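Local structure of manganese-containing pseudocatalase (2V8T) at the manganese (II) ion site. The protein catalyses the disproportionation of hydrogen peroxide to water and oxygen at a dinuclear manganese centre held in a bundle of helices. Sequence-based numbering; all coordinates share one arbitrary frame.

The manganese (II) ion site. Residues 36, 39, 43, 66, 69-70, 73, 155, 162, 181, 184-185, 188. With MN (manganese (II) ion), chain B; MN (manganese (II) ion), chain C; CL (chloride ion), chain D; CL (chloride ion), chain E.
This is the catalytic dimanganese centre of a manganese catalase: two metals 3.3 Å apart (MN chain B to MN chain C), buried among helices 36-49, 57-85, 144-166 and 172-200, with exchangeable ligands beside the protein ones. Glu70 bridges the pair, its chain bent at chi2 (-64°) so that carboxylate oxygen OE1 binds the chain B manganese and OE2 the chain C manganese. Water 1 bridges them too. Each metal also takes both carboxylate oxygens of one glutamate, Glu36 or Glu155, and the ND1 of one imidazole, His73 at 2.2 Å from MN chain B or His188 on MN chain C. Each partly occupied chloride, a common crystallisation additive, sits between the metals where exogenous ligands may enter: CL chain D 2.5 Å from MN chain B and 2.6 Å from MN chain C, CL chain E 2.5 Å from MN chain C and 2.6 Å from MN chain B. CL chain E is too near water 1, and CL chain D too near water 2 on MN chain B, for both to be present at once, so chloride and water probably alternate.

Leu181 CD2 rests over the centre of the His73 ring, and Ile66 CG2 does the same for His188. His188 NE2 hydrogen-bonds Glu69 OE1 from well above the carboxylate plane. Arg184 grips that carboxylate side-on through NE and NH2, each meeting a syn lone pair; an alanine here would probably leave Glu69 less firmly oriented and loosen its hold on His188. Lys162 NZ salt-bridges Glu36 OE2 from above its carboxylate plane, its charge perhaps tempering donation to manganese. The Tyr43 hydroxyl OH reaches the anti lone pair of Glu155 OE2 at 2.7 Å.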
# COMPACT_ATOMS: atom_id res chain seq x y z
N GLU A 36 -9.31 15.07 -8.41
CA GLU A 36 -10.52 15.63 -7.81
C GLU A 36 -10.94 14.86 -6.59
O GLU A 36 -11.57 15.42 -5.68
CB GLU A 36 -11.63 15.67 -8.86
CG GLU A 36 -11.35 16.73 -9.94
CD GLU A 36 -11.56 18.12 -9.48
OE1 GLU A 36 -12.05 18.35 -8.36
OE2 GLU A 36 -11.21 19.11 -10.22
N THR A 39 -9.00 16.78 -3.79
CA THR A 39 -9.56 18.09 -3.37
C THR A 39 -10.90 17.88 -2.68
O THR A 39 -11.14 18.43 -1.59
CB THR A 39 -9.59 19.05 -4.54
OG1 THR A 39 -10.29 18.42 -5.59
CG2 THR A 39 -8.19 19.45 -4.97
N TYR A 43 -11.37 18.78 1.43
CA TYR A 43 -12.30 19.83 1.92
C TYR A 43 -13.45 19.21 2.67
O TYR A 43 -13.96 19.81 3.64
CB TYR A 43 -12.76 20.68 0.75
CG TYR A 43 -11.64 21.21 -0.10
CD1 TYR A 43 -10.32 21.40 0.35
CD2 TYR A 43 -11.89 21.51 -1.44
CE1 TYR A 43 -9.32 21.77 -0.51
CE2 TYR A 43 -10.91 21.93 -2.31
CZ TYR A 43 -9.59 22.04 -1.83
OH TYR A 43 -8.56 22.40 -2.65
N ILE A 66 -17.00 24.69 -1.07
CA ILE A 66 -16.10 24.21 -2.12
C ILE A 66 -16.06 22.68 -2.10
O ILE A 66 -16.05 22.06 -3.16
CB ILE A 66 -14.73 24.89 -2.06
CG1 ILE A 66 -14.87 26.37 -2.36
CG2 ILE A 66 -13.76 24.22 -3.05
CD1 ILE A 66 -13.57 27.17 -2.20
N GLU A 69 -18.86 21.58 -4.25
CA GLU A 69 -18.57 21.72 -5.66
C GLU A 69 -17.68 20.55 -6.16
O GLU A 69 -17.88 20.02 -7.26
CB GLU A 69 -17.88 23.06 -5.99
CG GLU A 69 -17.66 23.15 -7.49
CD GLU A 69 -17.15 24.46 -8.05
OE1 GLU A 69 -16.92 25.44 -7.29
OE2 GLU A 69 -16.93 24.48 -9.30
N GLU A 70 -16.68 20.16 -5.35
CA GLU A 70 -15.78 19.09 -5.80
C GLU A 70 -16.49 17.77 -5.99
O GLU A 70 -16.02 16.93 -6.80
CB GLU A 70 -14.59 18.93 -4.84
CG GLU A 70 -13.74 20.15 -4.55
CD GLU A 70 -12.96 20.77 -5.71
OE1 GLU A 70 -13.26 20.49 -6.84
OE2 GLU A 70 -12.10 21.63 -5.43
N HIS A 73 -17.17 17.66 -9.43
CA HIS A 73 -15.97 17.50 -10.23
C HIS A 73 -15.53 16.04 -10.33
O HIS A 73 -15.10 15.63 -11.41
CB HIS A 73 -14.84 18.38 -9.73
CG HIS A 73 -15.12 19.82 -9.84
ND1 HIS A 73 -14.16 20.76 -9.54
CD2 HIS A 73 -16.26 20.47 -10.23
CE1 HIS A 73 -14.74 21.94 -9.72
NE2 HIS A 73 -16.01 21.80 -10.14
N GLU A 155 -4.71 23.26 -4.80
CA GLU A 155 -5.34 23.71 -6.00
C GLU A 155 -4.36 23.98 -7.11
O GLU A 155 -4.64 23.68 -8.28
CB GLU A 155 -6.25 24.94 -5.75
CG GLU A 155 -7.49 24.61 -4.95
CD GLU A 155 -8.58 23.85 -5.69
OE1 GLU A 155 -8.72 23.96 -6.93
OE2 GLU A 155 -9.45 23.22 -5.01
N LYS A 162 -3.64 19.10 -14.29
CA LYS A 162 -4.64 19.29 -15.36
C LYS A 162 -3.99 19.83 -16.63
O LYS A 162 -4.31 19.38 -17.72
CB LYS A 162 -5.82 20.15 -14.89
CG LYS A 162 -6.68 19.45 -13.83
CD LYS A 162 -8.11 19.87 -13.82
CE LYS A 162 -8.96 19.15 -12.79
NZ LYS A 162 -8.57 19.39 -11.35
N LEU A 181 -12.40 22.96 -15.66
CA LEU A 181 -11.85 22.78 -14.32
C LEU A 181 -10.60 23.60 -14.06
O LEU A 181 -10.29 23.88 -12.90
CB LEU A 181 -11.69 21.31 -14.00
CG LEU A 181 -13.01 20.51 -13.94
CD1 LEU A 181 -12.75 19.09 -13.45
CD2 LEU A 181 -14.07 21.20 -13.05
N ARG A 184 -12.43 26.65 -12.79
CA ARG A 184 -12.93 26.43 -11.43
C ARG A 184 -11.80 26.36 -10.42
O ARG A 184 -11.90 26.89 -9.31
CB ARG A 184 -13.79 25.17 -11.36
CG ARG A 184 -15.00 25.18 -12.30
CD ARG A 184 -15.82 26.45 -12.23
NE ARG A 184 -16.28 26.68 -10.86
CZ ARG A 184 -16.58 27.87 -10.35
NH1 ARG A 184 -16.55 28.97 -11.09
NH2 ARG A 184 -16.93 27.94 -9.07
N GLY A 185 -10.67 25.72 -10.81
CA GLY A 185 -9.54 25.64 -9.88
C GLY A 185 -8.91 26.97 -9.67
O GLY A 185 -8.36 27.26 -8.59
N HIS A 188 -11.03 28.44 -6.96
CA HIS A 188 -10.75 27.90 -5.64
C HIS A 188 -9.41 28.41 -5.10
O HIS A 188 -9.31 28.74 -3.92
CB HIS A 188 -10.76 26.37 -5.69
CG HIS A 188 -12.09 25.82 -6.05
ND1 HIS A 188 -12.23 24.50 -6.40
CD2 HIS A 188 -13.32 26.43 -6.14
CE1 HIS A 188 -13.52 24.33 -6.67
NE2 HIS A 188 -14.20 25.46 -6.54
MN MN B . -12.14 20.49 -8.67
MN MN C . -10.83 22.78 -6.68
CL CL D . -11.61 22.88 -9.16
CL CL E . -9.75 20.74 -7.66
O HOH W 1 -10.60 20.70 -7.30
O HOH W 2 -11.10 21.35 -10.45